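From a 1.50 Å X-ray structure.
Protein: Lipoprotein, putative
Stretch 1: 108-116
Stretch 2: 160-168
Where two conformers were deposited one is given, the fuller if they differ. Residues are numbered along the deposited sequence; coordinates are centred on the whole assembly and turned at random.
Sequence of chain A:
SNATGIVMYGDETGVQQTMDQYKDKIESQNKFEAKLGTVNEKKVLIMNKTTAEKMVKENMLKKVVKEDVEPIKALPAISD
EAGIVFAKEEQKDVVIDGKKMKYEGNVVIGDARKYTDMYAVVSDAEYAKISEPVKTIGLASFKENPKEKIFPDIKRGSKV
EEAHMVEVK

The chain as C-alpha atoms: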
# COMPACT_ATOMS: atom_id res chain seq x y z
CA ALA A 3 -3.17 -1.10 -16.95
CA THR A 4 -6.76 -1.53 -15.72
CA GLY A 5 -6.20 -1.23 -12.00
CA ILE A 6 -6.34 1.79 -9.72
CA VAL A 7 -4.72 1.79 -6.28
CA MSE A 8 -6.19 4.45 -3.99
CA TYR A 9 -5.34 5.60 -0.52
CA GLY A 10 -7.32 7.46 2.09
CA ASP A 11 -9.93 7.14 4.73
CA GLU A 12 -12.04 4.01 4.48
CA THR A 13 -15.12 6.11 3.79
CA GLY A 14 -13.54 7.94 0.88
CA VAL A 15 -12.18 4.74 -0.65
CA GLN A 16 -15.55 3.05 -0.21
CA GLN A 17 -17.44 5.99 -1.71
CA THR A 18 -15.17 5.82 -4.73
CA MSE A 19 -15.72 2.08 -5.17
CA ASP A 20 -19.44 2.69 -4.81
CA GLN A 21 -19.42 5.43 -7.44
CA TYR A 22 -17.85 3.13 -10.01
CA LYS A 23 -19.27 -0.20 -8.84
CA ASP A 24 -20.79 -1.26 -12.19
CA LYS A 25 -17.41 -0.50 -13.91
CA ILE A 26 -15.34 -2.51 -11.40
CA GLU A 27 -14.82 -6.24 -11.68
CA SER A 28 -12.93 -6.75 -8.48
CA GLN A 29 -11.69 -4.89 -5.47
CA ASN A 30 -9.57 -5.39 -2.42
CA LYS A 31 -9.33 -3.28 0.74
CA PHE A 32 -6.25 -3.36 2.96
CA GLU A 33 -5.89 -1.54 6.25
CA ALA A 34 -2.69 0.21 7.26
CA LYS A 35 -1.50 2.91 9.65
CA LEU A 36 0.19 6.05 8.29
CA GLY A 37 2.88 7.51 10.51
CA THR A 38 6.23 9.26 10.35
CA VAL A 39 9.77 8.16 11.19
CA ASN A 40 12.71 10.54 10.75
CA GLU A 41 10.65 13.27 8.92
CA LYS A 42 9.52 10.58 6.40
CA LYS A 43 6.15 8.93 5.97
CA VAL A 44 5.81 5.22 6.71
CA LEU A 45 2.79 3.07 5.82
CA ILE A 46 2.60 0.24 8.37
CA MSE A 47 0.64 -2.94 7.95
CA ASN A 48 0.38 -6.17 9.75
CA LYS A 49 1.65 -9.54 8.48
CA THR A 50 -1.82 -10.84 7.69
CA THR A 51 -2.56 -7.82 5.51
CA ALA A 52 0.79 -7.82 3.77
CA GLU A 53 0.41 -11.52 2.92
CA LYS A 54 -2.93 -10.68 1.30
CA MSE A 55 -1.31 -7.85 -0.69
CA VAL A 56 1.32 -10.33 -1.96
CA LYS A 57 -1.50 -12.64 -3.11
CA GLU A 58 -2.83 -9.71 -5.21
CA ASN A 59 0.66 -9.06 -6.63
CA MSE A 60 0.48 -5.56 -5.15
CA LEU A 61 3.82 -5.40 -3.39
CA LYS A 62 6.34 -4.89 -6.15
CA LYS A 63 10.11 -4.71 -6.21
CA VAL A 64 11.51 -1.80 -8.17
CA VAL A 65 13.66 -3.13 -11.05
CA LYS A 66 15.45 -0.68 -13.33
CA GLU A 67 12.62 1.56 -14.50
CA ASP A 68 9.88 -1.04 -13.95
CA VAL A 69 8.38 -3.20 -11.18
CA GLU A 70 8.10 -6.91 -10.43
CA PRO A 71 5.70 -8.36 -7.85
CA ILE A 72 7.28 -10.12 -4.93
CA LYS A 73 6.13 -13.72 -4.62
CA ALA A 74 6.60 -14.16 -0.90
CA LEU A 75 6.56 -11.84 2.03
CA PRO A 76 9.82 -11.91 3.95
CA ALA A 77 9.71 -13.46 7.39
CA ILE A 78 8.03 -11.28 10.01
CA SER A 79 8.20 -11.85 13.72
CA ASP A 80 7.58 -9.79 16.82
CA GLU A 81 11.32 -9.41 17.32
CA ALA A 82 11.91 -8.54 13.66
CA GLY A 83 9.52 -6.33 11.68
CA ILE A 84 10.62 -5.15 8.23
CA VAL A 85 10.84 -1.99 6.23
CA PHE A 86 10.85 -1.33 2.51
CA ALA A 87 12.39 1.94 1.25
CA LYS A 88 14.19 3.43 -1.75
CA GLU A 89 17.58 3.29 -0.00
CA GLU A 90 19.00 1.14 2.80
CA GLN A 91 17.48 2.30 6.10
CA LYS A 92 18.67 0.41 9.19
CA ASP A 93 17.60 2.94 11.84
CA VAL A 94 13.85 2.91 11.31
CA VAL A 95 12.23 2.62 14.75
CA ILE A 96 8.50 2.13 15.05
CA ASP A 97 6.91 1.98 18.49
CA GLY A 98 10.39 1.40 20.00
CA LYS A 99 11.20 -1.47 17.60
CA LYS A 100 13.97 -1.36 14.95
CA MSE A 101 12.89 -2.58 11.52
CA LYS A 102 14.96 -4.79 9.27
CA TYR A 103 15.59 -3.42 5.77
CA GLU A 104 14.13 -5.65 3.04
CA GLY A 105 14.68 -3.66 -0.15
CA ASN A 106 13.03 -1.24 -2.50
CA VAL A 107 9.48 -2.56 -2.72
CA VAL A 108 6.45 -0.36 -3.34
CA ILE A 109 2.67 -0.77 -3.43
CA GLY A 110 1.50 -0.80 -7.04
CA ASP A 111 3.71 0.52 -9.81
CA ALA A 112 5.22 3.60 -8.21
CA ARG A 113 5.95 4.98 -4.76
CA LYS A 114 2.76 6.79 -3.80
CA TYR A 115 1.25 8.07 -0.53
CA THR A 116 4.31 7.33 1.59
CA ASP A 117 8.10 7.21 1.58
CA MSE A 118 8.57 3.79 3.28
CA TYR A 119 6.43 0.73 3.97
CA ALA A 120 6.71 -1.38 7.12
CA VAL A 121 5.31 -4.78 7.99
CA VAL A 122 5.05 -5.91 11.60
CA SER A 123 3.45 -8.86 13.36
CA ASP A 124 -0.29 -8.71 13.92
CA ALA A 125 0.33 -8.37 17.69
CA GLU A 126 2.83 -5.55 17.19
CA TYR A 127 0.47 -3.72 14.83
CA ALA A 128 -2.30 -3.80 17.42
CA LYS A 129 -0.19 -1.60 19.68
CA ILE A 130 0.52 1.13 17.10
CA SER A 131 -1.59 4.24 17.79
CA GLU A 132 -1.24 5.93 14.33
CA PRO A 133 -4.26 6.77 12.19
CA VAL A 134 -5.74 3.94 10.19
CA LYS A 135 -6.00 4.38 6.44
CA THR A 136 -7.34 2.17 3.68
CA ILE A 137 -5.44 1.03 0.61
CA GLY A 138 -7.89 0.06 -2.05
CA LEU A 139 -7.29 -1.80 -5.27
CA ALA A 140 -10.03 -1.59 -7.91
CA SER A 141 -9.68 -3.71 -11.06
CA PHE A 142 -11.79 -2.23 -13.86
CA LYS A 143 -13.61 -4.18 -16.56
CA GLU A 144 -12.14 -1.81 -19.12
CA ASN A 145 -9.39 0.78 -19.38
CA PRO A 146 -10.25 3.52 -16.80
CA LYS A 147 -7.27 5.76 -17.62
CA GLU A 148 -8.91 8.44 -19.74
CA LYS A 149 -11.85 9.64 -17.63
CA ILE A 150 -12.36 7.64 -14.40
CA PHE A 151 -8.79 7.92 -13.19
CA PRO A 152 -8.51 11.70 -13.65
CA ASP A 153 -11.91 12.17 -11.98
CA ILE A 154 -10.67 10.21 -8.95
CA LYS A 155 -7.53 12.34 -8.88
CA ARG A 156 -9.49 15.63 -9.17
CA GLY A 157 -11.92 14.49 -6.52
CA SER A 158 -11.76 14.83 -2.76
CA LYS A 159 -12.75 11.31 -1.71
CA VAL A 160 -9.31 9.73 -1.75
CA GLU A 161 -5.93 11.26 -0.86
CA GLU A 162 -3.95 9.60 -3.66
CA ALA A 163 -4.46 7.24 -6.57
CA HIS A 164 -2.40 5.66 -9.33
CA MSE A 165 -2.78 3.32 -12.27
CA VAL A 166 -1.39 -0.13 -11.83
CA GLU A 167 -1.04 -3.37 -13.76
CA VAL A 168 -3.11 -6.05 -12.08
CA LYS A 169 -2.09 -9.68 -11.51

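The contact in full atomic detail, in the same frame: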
# COMPACT_ATOMS: atom_id res chain seq x y z
N VAL A 108 7.50 -1.35 -3.42
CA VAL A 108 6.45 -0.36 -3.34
C VAL A 108 5.08 -1.03 -3.48
O VAL A 108 4.98 -2.19 -3.83
CB VAL A 108 6.60 0.73 -4.46
CG1 VAL A 108 7.92 1.51 -4.30
CG2 VAL A 108 6.52 0.11 -5.86
N ILE A 109 4.03 -0.30 -3.15
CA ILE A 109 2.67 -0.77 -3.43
C ILE A 109 2.31 -0.28 -4.84
O ILE A 109 2.47 0.91 -5.19
CB ILE A 109 1.65 -0.22 -2.42
CG1 ILE A 109 1.89 -0.89 -1.05
CG2 ILE A 109 0.22 -0.50 -2.90
CD1 ILE A 109 1.13 -0.26 0.09
N GLY A 110 1.82 -1.19 -5.68
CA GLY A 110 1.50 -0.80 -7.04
C GLY A 110 2.74 -0.57 -7.87
O GLY A 110 3.79 -1.20 -7.66
N ASP A 111 2.64 0.36 -8.81
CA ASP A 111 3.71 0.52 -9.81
C ASP A 111 4.65 1.70 -9.62
O ASP A 111 5.61 1.88 -10.39
CB ASP A 111 3.09 0.54 -11.21
CG ASP A 111 2.35 -0.77 -11.57
OD1 ASP A 111 2.25 -1.68 -10.75
OD2 ASP A 111 1.86 -0.88 -12.71
N ALA A 112 4.43 2.43 -8.54
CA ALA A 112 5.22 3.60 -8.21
C ALA A 112 5.07 3.86 -6.73
O ALA A 112 4.08 3.45 -6.11
CB ALA A 112 4.70 4.79 -9.00
N ARG A 113 6.01 4.59 -6.16
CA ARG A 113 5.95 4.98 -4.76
C ARG A 113 4.95 6.10 -4.59
O ARG A 113 5.18 7.23 -5.03
CB ARG A 113 7.31 5.47 -4.33
CG ARG A 113 7.41 5.70 -2.82
CD ARG A 113 8.73 6.32 -2.38
NE ARG A 113 9.75 5.59 -3.11
CZ ARG A 113 10.17 4.38 -2.79
NH1 ARG A 113 9.84 3.83 -1.62
NH2 ARG A 113 10.94 3.73 -3.63
N LYS A 114 3.82 5.81 -4.00
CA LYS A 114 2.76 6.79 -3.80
C LYS A 114 2.31 6.75 -2.35
O LYS A 114 2.39 5.72 -1.69
CB LYS A 114 1.58 6.47 -4.73
CG LYS A 114 1.89 6.62 -6.20
CD LYS A 114 2.10 8.06 -6.61
CE LYS A 114 2.37 8.17 -8.09
NZ LYS A 114 2.58 9.57 -8.55
N TYR A 115 1.87 7.92 -1.85
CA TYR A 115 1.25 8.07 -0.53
C TYR A 115 2.19 8.03 0.68
O TYR A 115 1.87 8.57 1.74
CB TYR A 115 0.12 7.06 -0.33
CG TYR A 115 -0.85 7.40 0.80
CD1 TYR A 115 -1.63 8.53 0.72
CD2 TYR A 115 -1.04 6.54 1.89
CE1 TYR A 115 -2.53 8.83 1.71
CE2 TYR A 115 -1.96 6.85 2.89
CZ TYR A 115 -2.70 7.99 2.76
OH TYR A 115 -3.63 8.35 3.72
N THR A 116 3.37 7.48 0.49
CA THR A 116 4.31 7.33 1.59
C THR A 116 5.73 7.32 1.04
O THR A 116 5.93 7.31 -0.16
CB THR A 116 4.00 6.01 2.33
OG1 THR A 116 4.79 5.91 3.51
CG2 THR A 116 4.23 4.82 1.44
N VAL A 160 -10.55 10.39 -2.14
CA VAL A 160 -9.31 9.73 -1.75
C VAL A 160 -8.16 10.72 -1.83
O VAL A 160 -8.21 11.71 -2.56
CB VAL A 160 -9.00 8.50 -2.59
CG1 VAL A 160 -10.11 7.49 -2.43
CG2 VAL A 160 -8.78 8.85 -4.05
N GLU A 161 -7.14 10.42 -1.01
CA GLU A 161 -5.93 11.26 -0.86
C GLU A 161 -4.90 11.09 -1.99
O GLU A 161 -4.14 12.03 -2.29
CB GLU A 161 -5.28 10.95 0.50
CG GLU A 161 -6.22 11.25 1.68
CD GLU A 161 -5.67 10.93 3.05
OE1 GLU A 161 -4.45 10.81 3.23
OE2 GLU A 161 -6.50 10.83 3.98
N GLU A 162 -4.89 9.91 -2.61
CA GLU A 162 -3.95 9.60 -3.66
C GLU A 162 -4.46 8.40 -4.44
O GLU A 162 -5.24 7.61 -3.93
CB GLU A 162 -2.58 9.29 -3.03
CG GLU A 162 -1.46 8.99 -4.01
CD GLU A 162 -1.21 10.11 -5.01
OE1 GLU A 162 -0.20 10.84 -4.86
OE2 GLU A 162 -2.05 10.31 -5.93
N ALA A 163 -4.07 8.33 -5.71
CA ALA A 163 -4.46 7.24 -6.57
C ALA A 163 -3.48 7.12 -7.71
O ALA A 163 -2.91 8.11 -8.14
CB ALA A 163 -5.88 7.44 -7.10
N HIS A 164 -3.28 5.90 -8.20
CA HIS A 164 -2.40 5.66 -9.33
C HIS A 164 -2.84 4.44 -10.11
O HIS A 164 -3.48 3.52 -9.56
CB HIS A 164 -0.90 5.61 -8.94
CG HIS A 164 -0.53 4.63 -7.86
ND1 HIS A 164 0.57 3.82 -7.96
CD2 HIS A 164 -1.05 4.41 -6.63
CE1 HIS A 164 0.71 3.12 -6.84
NE2 HIS A 164 -0.25 3.48 -6.00
N MSE A 165 -2.48 4.43 -11.39
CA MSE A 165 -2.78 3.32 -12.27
C MSE A 165 -1.77 2.23 -12.05
O MSE A 165 -0.55 2.49 -11.97
CB MSE A 165 -2.64 3.73 -13.73
CG MSE A 165 -3.64 4.82 -14.10
SE MSE A 165 -5.47 4.15 -14.32
CE MSE A 165 -5.25 2.46 -15.31
N VAL A 166 -2.26 1.00 -12.05
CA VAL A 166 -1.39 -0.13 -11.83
C VAL A 166 -1.76 -1.30 -12.72
O VAL A 166 -2.91 -1.44 -13.13
CB VAL A 166 -1.44 -0.60 -10.35
CG1 VAL A 166 -1.13 0.55 -9.39
CG2 VAL A 166 -2.79 -1.23 -9.98
N GLU A 167 -0.78 -2.15 -13.02
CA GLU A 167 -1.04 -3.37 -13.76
C GLU A 167 -1.46 -4.43 -12.75
O GLU A 167 -0.78 -4.67 -11.74
CB GLU A 167 0.20 -3.80 -14.55
CG GLU A 167 0.54 -2.79 -15.63
CD GLU A 167 1.61 -3.26 -16.59
OE1 GLU A 167 2.37 -4.20 -16.26
OE2 GLU A 167 1.69 -2.66 -17.69
N VAL A 168 -2.60 -5.06 -13.01
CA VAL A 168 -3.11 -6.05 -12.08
C VAL A 168 -2.54 -7.43 -12.39
O VAL A 168 -2.02 -7.68 -13.48
CB VAL A 168 -4.64 -6.01 -11.97
CG1 VAL A 168 -5.05 -4.72 -11.28
CG2 VAL A 168 -5.29 -6.14 -13.32
O HOH W 1 0.39 11.44 -7.51
O HOH W 2 2.02 10.32 -3.43

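Stretch 2 runs as a strand past a loop, most of stretch 1, and side chains rather than paired backbones join them, burying 502 Å² in all. The contact begins at E161, whose side chain starts toward stretch 1. The Y115 hydroxyl donates a hydrogen bond to its carboxylate, 2.6 Å from OH to E161 OE1. Tyrosine suits this place because its long ring carries a polar tip: CA-to-CB points sideways, yet the ring's end reaches the acid.

E162 also points toward stretch 1, and its CB packs 3.9 Å from Y115 CD1. Its carboxylate is bound through water: OE1 accepts from water 1 at 2.8 Å, which in turn accepts from K114 NZ at 3.1 Å, and from water 2 at 2.7 Å, which accepts from the backbone Y115 N at 2.9 Å. Water 1 thus bridges K114 NZ and E162 OE1. The side chain of A163, in the alternation of a strand, points away, but its backbone N donates to E162 OE2 at 2.8 Å and so helps fix the carboxylate.

H164 is the centre of the contact, with 92 Å² covered. K114 CG lies 3.5 Å from the centroid of its ring, only 8° off the normal, a CH-pi contact that uses the aliphatic part of the lysine while its amine reaches water. At the ring edge, I109 O sits 3.3 Å from H164 CE1, a polarised carbon well suited to face a carbonyl. H164 NE2 is satisfied elsewhere in the structure.

Beyond M165, whose side-chain end leads away, V166 packs CG1 3.8 Å from G110 CA. Glycine fits here: its phi is positive, and an ideal CB would lie 2.7 Å from H164 CE1 and 2.9 Å from V166 CG1, both clashes. Finally, E167 N donates to D111 OD2 at 2.9 Å, the short aspartate side chain capturing a backbone amide just past the strand.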